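Local coordinates for endo-beta-1,4-glucanase (cellulase B) (Bacillus halodurans, PDB 4V2X), which probably hydrolyses beta-1,4-linked glucans as a family 5 glycoside hydrolase that also carries an Ig-like and a family 46 carbohydrate-binding module, at residues M161-R173 and R208-F222. Sequence-based numbering, arbitrary orientation. Where two conformers were deposited one is given.
Sequences MEHNYNGVMVKYR and RENHHALLDDLNTVF. With CA (calcium ion), chain B.
Glu162, three residues ahead of helix 165-183, reaches across to Arg208, Asn210 and His211. Helices 165-183 and 209-227 are neighbours on the outside of the (beta/alpha)8 barrel of the family 5 catalytic module, following its third and fourth strands. Within the contact, helices 165-173 and 209-222 run roughly parallel, their axes 29° apart. Glu162 starts with CB against Leu214 CD1 at 3.7 Å. CG stands anti to the backbone N (chi1 179°) and passes Asn210 ND2; the extended chain then brings the carboxylate between Arg208, Asn210 and His211. OE1 takes two bonds. Arg208 NH2 forms a salt bridge using the syn lone pair of OE1, with carboxylate and guanidinium nearly coplanar. His211 NE2 donates to Glu162 OE1 from above the carboxylate plane, at 3.0 Å. Glu162 OE2 receives an almost straight bond from Asn210 ND2 (2.9 Å, 177°). A water links OE2 to Arg208 NE. These partners fix the rotation of the carboxylate.

Further along, Met161 SD lies on Leu218 CG. Tyr165 OH donates to Asp217 OD2 at 2.6 Å, and Asp217 OD1 binds calcium beside Asp216 OD1. Both aspartates of the second subunit share this ion, so the contact borders the subunit interface. Leu218 CD2 sits over the centre of the Tyr172 ring in a CH-pi contact, 3.7 Å from the centroid. Tyr172 OH donates to Leu218 O, on the opposite face of that carbonyl from Phe222 N.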
loop_
_atom_site.group_PDB
_atom_site.type_symbol
_atom_site.label_atom_id
_atom_site.label_comp_id
_atom_site.label_asym_id
_atom_site.label_seq_id
_atom_site.Cartn_x
_atom_site.Cartn_y
_atom_site.Cartn_z
ATOM N N MET A 161 9.653 8.848 -11.585
ATOM C CA MET A 161 9.935 8.465 -10.200
ATOM C C MET A 161 10.221 6.980 -10.005
ATOM O O MET A 161 10.999 6.610 -9.115
ATOM C CB MET A 161 8.767 8.889 -9.306
ATOM C CG MET A 161 9.057 8.836 -7.819
ATOM S SD MET A 161 7.571 9.354 -6.946
ATOM C CE MET A 161 8.012 8.983 -5.256
ATOM N N GLU A 162 9.598 6.123 -10.810
ATOM C CA GLU A 162 9.776 4.683 -10.640
ATOM C C GLU A 162 11.230 4.245 -10.774
ATOM O O GLU A 162 11.668 3.357 -10.049
ATOM C CB GLU A 162 8.903 3.900 -11.613
ATOM C CG GLU A 162 9.077 2.402 -11.497
ATOM C CD GLU A 162 7.912 1.641 -12.067
ATOM O OE1 GLU A 162 7.574 1.876 -13.250
ATOM O OE2 GLU A 162 7.342 0.816 -11.323
ATOM N N HIS A 163 11.969 4.856 -11.695
ATOM C CA HIS A 163 13.391 4.527 -11.886
ATOM C C HIS A 163 14.325 5.672 -11.494
ATOM O O HIS A 163 15.523 5.635 -11.773
ATOM C CB HIS A 163 13.625 4.102 -13.332
ATOM C CG HIS A 163 12.849 2.885 -13.723
ATOM N ND1 HIS A 163 13.190 1.622 -13.298
ATOM C CD2 HIS A 163 11.743 2.740 -14.490
ATOM C CE1 HIS A 163 12.328 0.748 -13.785
ATOM N NE2 HIS A 163 11.441 1.400 -14.512
ATOM N N ASN A 164 13.775 6.672 -10.815
ATOM C CA ASN A 164 14.540 7.820 -10.350
ATOM C C ASN A 164 13.864 8.402 -9.110
ATOM O O ASN A 164 13.391 9.532 -9.126
ATOM C CB ASN A 164 14.644 8.869 -11.454
ATOM C CG ASN A 164 15.611 9.994 -11.107
ATOM O OD1 ASN A 164 16.343 9.922 -10.120
ATOM N ND2 ASN A 164 15.596 11.050 -11.911
ATOM N N TYR A 165 13.842 7.613 -8.043
ATOM C CA TYR A 165 13.060 7.934 -6.851
ATOM C C TYR A 165 13.525 9.240 -6.217
ATOM O O TYR A 165 12.742 10.185 -6.081
ATOM C CB TYR A 165 13.115 6.786 -5.825
ATOM C CG TYR A 165 12.137 6.989 -4.698
ATOM C CD1 TYR A 165 12.452 7.815 -3.625
ATOM C CD2 TYR A 165 10.882 6.388 -4.723
ATOM C CE1 TYR A 165 11.552 8.035 -2.606
ATOM C CE2 TYR A 165 9.978 6.593 -3.698
ATOM C CZ TYR A 165 10.325 7.419 -2.643
ATOM O OH TYR A 165 9.439 7.653 -1.634
ATOM N N ASN A 166 14.799 9.297 -5.834
ATOM C CA ASN A 166 15.312 10.470 -5.130
ATOM C C ASN A 166 15.417 11.699 -6.041
ATOM O O ASN A 166 15.192 12.820 -5.595
ATOM C CB ASN A 166 16.652 10.164 -4.436
ATOM C CG ASN A 166 16.494 9.267 -3.202
ATOM O OD1 ASN A 166 17.283 8.345 -2.989
ATOM N ND2 ASN A 166 15.489 9.548 -2.374
ATOM N N GLY A 167 15.726 11.495 -7.319
ATOM C CA GLY A 167 15.800 12.608 -8.268
ATOM C C GLY A 167 14.474 13.338 -8.420
ATOM O O GLY A 167 14.417 14.574 -8.380
ATOM N N VAL A 168 13.399 12.579 -8.602
ATOM C CA VAL A 168 12.070 13.176 -8.688
ATOM C C VAL A 168 11.679 13.783 -7.349
ATOM O O VAL A 168 11.173 14.907 -7.297
ATOM C CB VAL A 168 11.013 12.154 -9.154
ATOM C CG1 VAL A 168 9.601 12.675 -8.924
ATOM C CG2 VAL A 168 11.222 11.825 -10.625
ATOM N N MET A 169 11.930 13.056 -6.264
ATOM C CA MET A 169 11.545 13.534 -4.937
ATOM C C MET A 169 12.221 14.862 -4.573
ATOM O O MET A 169 11.573 15.757 -4.028
ATOM C CB MET A 169 11.832 12.473 -3.868
ATOM C CG MET A 169 10.726 11.435 -3.693
ATOM S SD MET A 169 9.098 12.070 -3.198
ATOM C CE MET A 169 9.580 13.457 -2.187
ATOM N N VAL A 170 13.508 14.993 -4.887
ATOM C CA VAL A 170 14.241 16.241 -4.637
ATOM C C VAL A 170 13.599 17.431 -5.362
ATOM O O VAL A 170 13.389 18.484 -4.772
ATOM C CB VAL A 170 15.732 16.118 -5.045
ATOM C CG1 VAL A 170 16.399 17.483 -5.123
ATOM C CG2 VAL A 170 16.480 15.221 -4.063
ATOM N N LYS A 171 13.293 17.250 -6.639
ATOM C CA LYS A 171 12.680 18.300 -7.455
ATOM C C LYS A 171 11.263 18.653 -6.989
ATOM O O LYS A 171 10.917 19.827 -6.847
ATOM C CB LYS A 171 12.658 17.844 -8.911
ATOM C CG LYS A 171 12.282 18.926 -9.905
ATOM C CD LYS A 171 12.528 18.446 -11.320
ATOM C CE LYS A 171 12.011 19.431 -12.353
ATOM N NZ LYS A 171 12.386 19.009 -13.719
ATOM N N TYR A 172 10.457 17.623 -6.747
ATOM C CA TYR A 172 9.084 17.777 -6.256
ATOM C C TYR A 172 9.062 18.481 -4.900
ATOM O O TYR A 172 8.306 19.432 -4.703
ATOM C CB TYR A 172 8.447 16.394 -6.161
ATOM C CG TYR A 172 7.009 16.311 -5.719
ATOM C CD1 TYR A 172 5.964 16.512 -6.617
ATOM C CD2 TYR A 172 6.688 15.941 -4.418
ATOM C CE1 TYR A 172 4.639 16.387 -6.221
ATOM C CE2 TYR A 172 5.369 15.815 -4.017
ATOM C CZ TYR A 172 4.352 16.037 -4.916
ATOM O OH TYR A 172 3.057 15.893 -4.486
ATOM N N ARG A 173 9.904 18.017 -3.975
ATOM C CA ARG A 173 10.028 18.646 -2.663
ATOM C C ARG A 173 10.381 20.123 -2.804
ATOM O O ARG A 173 9.773 20.974 -2.162
ATOM C CB ARG A 173 11.083 17.918 -1.824
ATOM C CG ARG A 173 11.510 18.632 -0.552
ATOM C CD ARG A 173 12.411 17.740 0.289
ATOM N NE ARG A 173 11.641 16.816 1.111
ATOM C CZ ARG A 173 11.056 17.162 2.253
ATOM N NH1 ARG A 173 11.159 18.406 2.695
ATOM N NH2 ARG A 173 10.365 16.269 2.947
ATOM N N ARG A 208 0.822 -0.038 -12.771
ATOM C CA ARG A 208 1.369 -1.263 -12.207
ATOM C C ARG A 208 1.322 -1.181 -10.686
ATOM O O ARG A 208 1.103 -0.108 -10.120
ATOM C CB ARG A 208 2.796 -1.473 -12.720
ATOM C CG ARG A 208 2.855 -1.614 -14.237
ATOM C CD ARG A 208 4.227 -2.016 -14.750
ATOM N NE ARG A 208 5.146 -0.880 -14.846
ATOM C CZ ARG A 208 5.160 0.022 -15.830
ATOM N NH1 ARG A 208 4.288 -0.037 -16.834
ATOM N NH2 ARG A 208 6.051 1.011 -15.802
ATOM N N GLU A 209 1.518 -2.315 -10.018
ATOM C CA GLU A 209 1.355 -2.373 -8.566
ATOM C C GLU A 209 2.254 -1.386 -7.829
ATOM O O GLU A 209 1.821 -0.732 -6.877
ATOM C CB GLU A 209 1.605 -3.798 -8.047
ATOM C CG GLU A 209 1.283 -3.995 -6.569
ATOM C CD GLU A 209 -0.118 -3.540 -6.196
ATOM O OE1 GLU A 209 -1.045 -3.702 -7.021
ATOM O OE2 GLU A 209 -0.298 -3.017 -5.074
ATOM N N ASN A 210 3.497 -1.265 -8.283
ATOM C CA ASN A 210 4.464 -0.375 -7.640
ATOM C C ASN A 210 4.099 1.104 -7.764
ATOM O O ASN A 210 4.503 1.929 -6.943
ATOM C CB ASN A 210 5.859 -0.618 -8.221
ATOM C CG ASN A 210 6.922 0.266 -7.585
ATOM O OD1 ASN A 210 7.063 0.314 -6.358
ATOM N ND2 ASN A 210 7.670 0.981 -8.416
ATOM N N HIS A 211 3.319 1.445 -8.784
ATOM C CA HIS A 211 2.953 2.835 -9.007
ATOM C C HIS A 211 2.122 3.430 -7.885
ATOM O O HIS A 211 2.284 4.602 -7.548
ATOM C CB HIS A 211 2.217 2.981 -10.330
ATOM C CG HIS A 211 3.065 2.648 -11.509
ATOM N ND1 HIS A 211 2.567 2.606 -12.792
ATOM C CD2 HIS A 211 4.377 2.323 -11.600
ATOM C CE1 HIS A 211 3.542 2.292 -13.626
ATOM N NE2 HIS A 211 4.649 2.115 -12.928
ATOM N N HIS A 212 1.254 2.620 -7.290
ATOM C CA HIS A 212 0.388 3.101 -6.201
ATOM C C HIS A 212 1.225 3.608 -5.044
ATOM O O HIS A 212 0.922 4.644 -4.453
ATOM C CB HIS A 212 -0.550 1.998 -5.720
ATOM C CG HIS A 212 -1.361 1.392 -6.817
ATOM N ND1 HIS A 212 -2.271 2.118 -7.553
ATOM C CD2 HIS A 212 -1.375 0.139 -7.325
ATOM C CE1 HIS A 212 -2.824 1.330 -8.459
ATOM N NE2 HIS A 212 -2.293 0.127 -8.345
ATOM N N ALA A 213 2.290 2.875 -4.728
ATOM C CA ALA A 213 3.171 3.263 -3.634
ATOM C C ALA A 213 3.871 4.587 -3.894
ATOM O O ALA A 213 4.062 5.388 -2.974
ATOM C CB ALA A 213 4.192 2.170 -3.369
ATOM N N LEU A 214 4.253 4.816 -5.151
ATOM C CA LEU A 214 4.891 6.071 -5.534
ATOM C C LEU A 214 3.933 7.250 -5.352
ATOM O O LEU A 214 4.314 8.291 -4.830
ATOM C CB LEU A 214 5.382 6.008 -6.983
ATOM C CG LEU A 214 6.396 4.904 -7.311
ATOM C CD1 LEU A 214 6.649 4.842 -8.806
ATOM C CD2 LEU A 214 7.704 5.113 -6.566
ATOM N N LEU A 215 2.686 7.092 -5.787
ATOM C CA LEU A 215 1.711 8.177 -5.646
ATOM C C LEU A 215 1.411 8.469 -4.172
ATOM O O LEU A 215 1.314 9.632 -3.764
ATOM C CB LEU A 215 0.419 7.879 -6.417
ATOM C CG LEU A 215 -0.682 8.938 -6.284
ATOM C CD1 LEU A 215 -0.211 10.340 -6.646
ATOM C CD2 LEU A 215 -1.870 8.544 -7.137
ATOM N N ASP A 216 1.308 7.427 -3.356
ATOM C CA ASP A 216 1.134 7.654 -1.923
ATOM C C ASP A 216 2.277 8.516 -1.377
ATOM O O ASP A 216 2.048 9.435 -0.605
ATOM C CB ASP A 216 1.062 6.350 -1.139
ATOM C CG ASP A 216 1.145 6.578 0.358
ATOM O OD1 ASP A 216 2.287 6.636 0.886
ATOM O OD2 ASP A 216 0.082 6.743 1.007
ATOM N N ASP A 217 3.506 8.203 -1.776
ATOM C CA ASP A 217 4.667 8.970 -1.321
ATOM C C ASP A 217 4.617 10.437 -1.764
ATOM O O ASP A 217 4.935 11.328 -0.982
ATOM C CB ASP A 217 5.964 8.321 -1.796
ATOM C CG ASP A 217 6.264 7.013 -1.087
ATOM O OD1 ASP A 217 5.541 6.638 -0.134
ATOM O OD2 ASP A 217 7.247 6.355 -1.474
ATOM N N LEU A 218 4.225 10.693 -3.011
ATOM C CA LEU A 218 4.123 12.072 -3.501
ATOM C C LEU A 218 3.063 12.847 -2.738
ATOM O O LEU A 218 3.279 13.984 -2.343
ATOM C CB LEU A 218 3.781 12.110 -4.993
ATOM C CG LEU A 218 4.853 11.662 -5.975
ATOM C CD1 LEU A 218 4.249 11.627 -7.365
ATOM C CD2 LEU A 218 6.066 12.580 -5.950
ATOM N N ASN A 219 1.910 12.228 -2.545
ATOM C CA ASN A 219 0.841 12.861 -1.791
ATOM C C ASN A 219 1.251 13.135 -0.346
ATOM O O ASN A 219 0.879 14.149 0.238
ATOM C CB ASN A 219 -0.432 12.008 -1.831
ATOM C CG ASN A 219 -1.194 12.146 -3.143
ATOM O OD1 ASN A 219 -1.102 13.166 -3.820
ATOM N ND2 ASN A 219 -1.971 11.123 -3.494
ATOM N N THR A 220 2.024 12.215 0.217
ATOM C CA THR A 220 2.398 12.271 1.627
ATOM C C THR A 220 3.472 13.318 1.890
ATOM O O THR A 220 3.380 14.080 2.854
ATOM C CB THR A 220 2.879 10.885 2.085
ATOM O OG1 THR A 220 1.796 9.967 1.952
ATOM C CG2 THR A 220 3.356 10.897 3.545
ATOM N N VAL A 221 4.490 13.360 1.039
ATOM C CA VAL A 221 5.537 14.359 1.190
ATOM C C VAL A 221 4.990 15.776 0.964
ATOM O O VAL A 221 5.400 16.724 1.620
ATOM C CB VAL A 221 6.759 14.064 0.293
ATOM C CG1 VAL A 221 6.416 14.166 -1.184
ATOM C CG2 VAL A 221 7.914 14.992 0.665
ATOM N N PHE A 222 4.055 15.907 0.029
ATOM C CA PHE A 222 3.367 17.171 -0.212
ATOM C C PHE A 222 2.648 17.620 1.060
ATOM O O PHE A 222 2.809 18.756 1.506
ATOM C CB PHE A 222 2.421 16.975 -1.411
ATOM C CG PHE A 222 1.291 17.955 -1.504
ATOM C CD1 PHE A 222 1.487 19.219 -2.029
ATOM C CD2 PHE A 222 0.005 17.577 -1.141
ATOM C CE1 PHE A 222 0.431 20.108 -2.156
ATOM C CE2 PHE A 222 -1.052 18.459 -1.260
ATOM C CZ PHE A 222 -0.837 19.729 -1.774
HETATM CA CA CA B . 4.266 5.561 1.528
HETATM O O HOH W 1 10.282 2.283 -8.008
HETATM O O HOH W 2 6.257 -1.380 -12.461
HETATM O O HOH W 3 3.872 4.189 -0.412
HETATM O O HOH W 4 2.623 4.281 2.740
#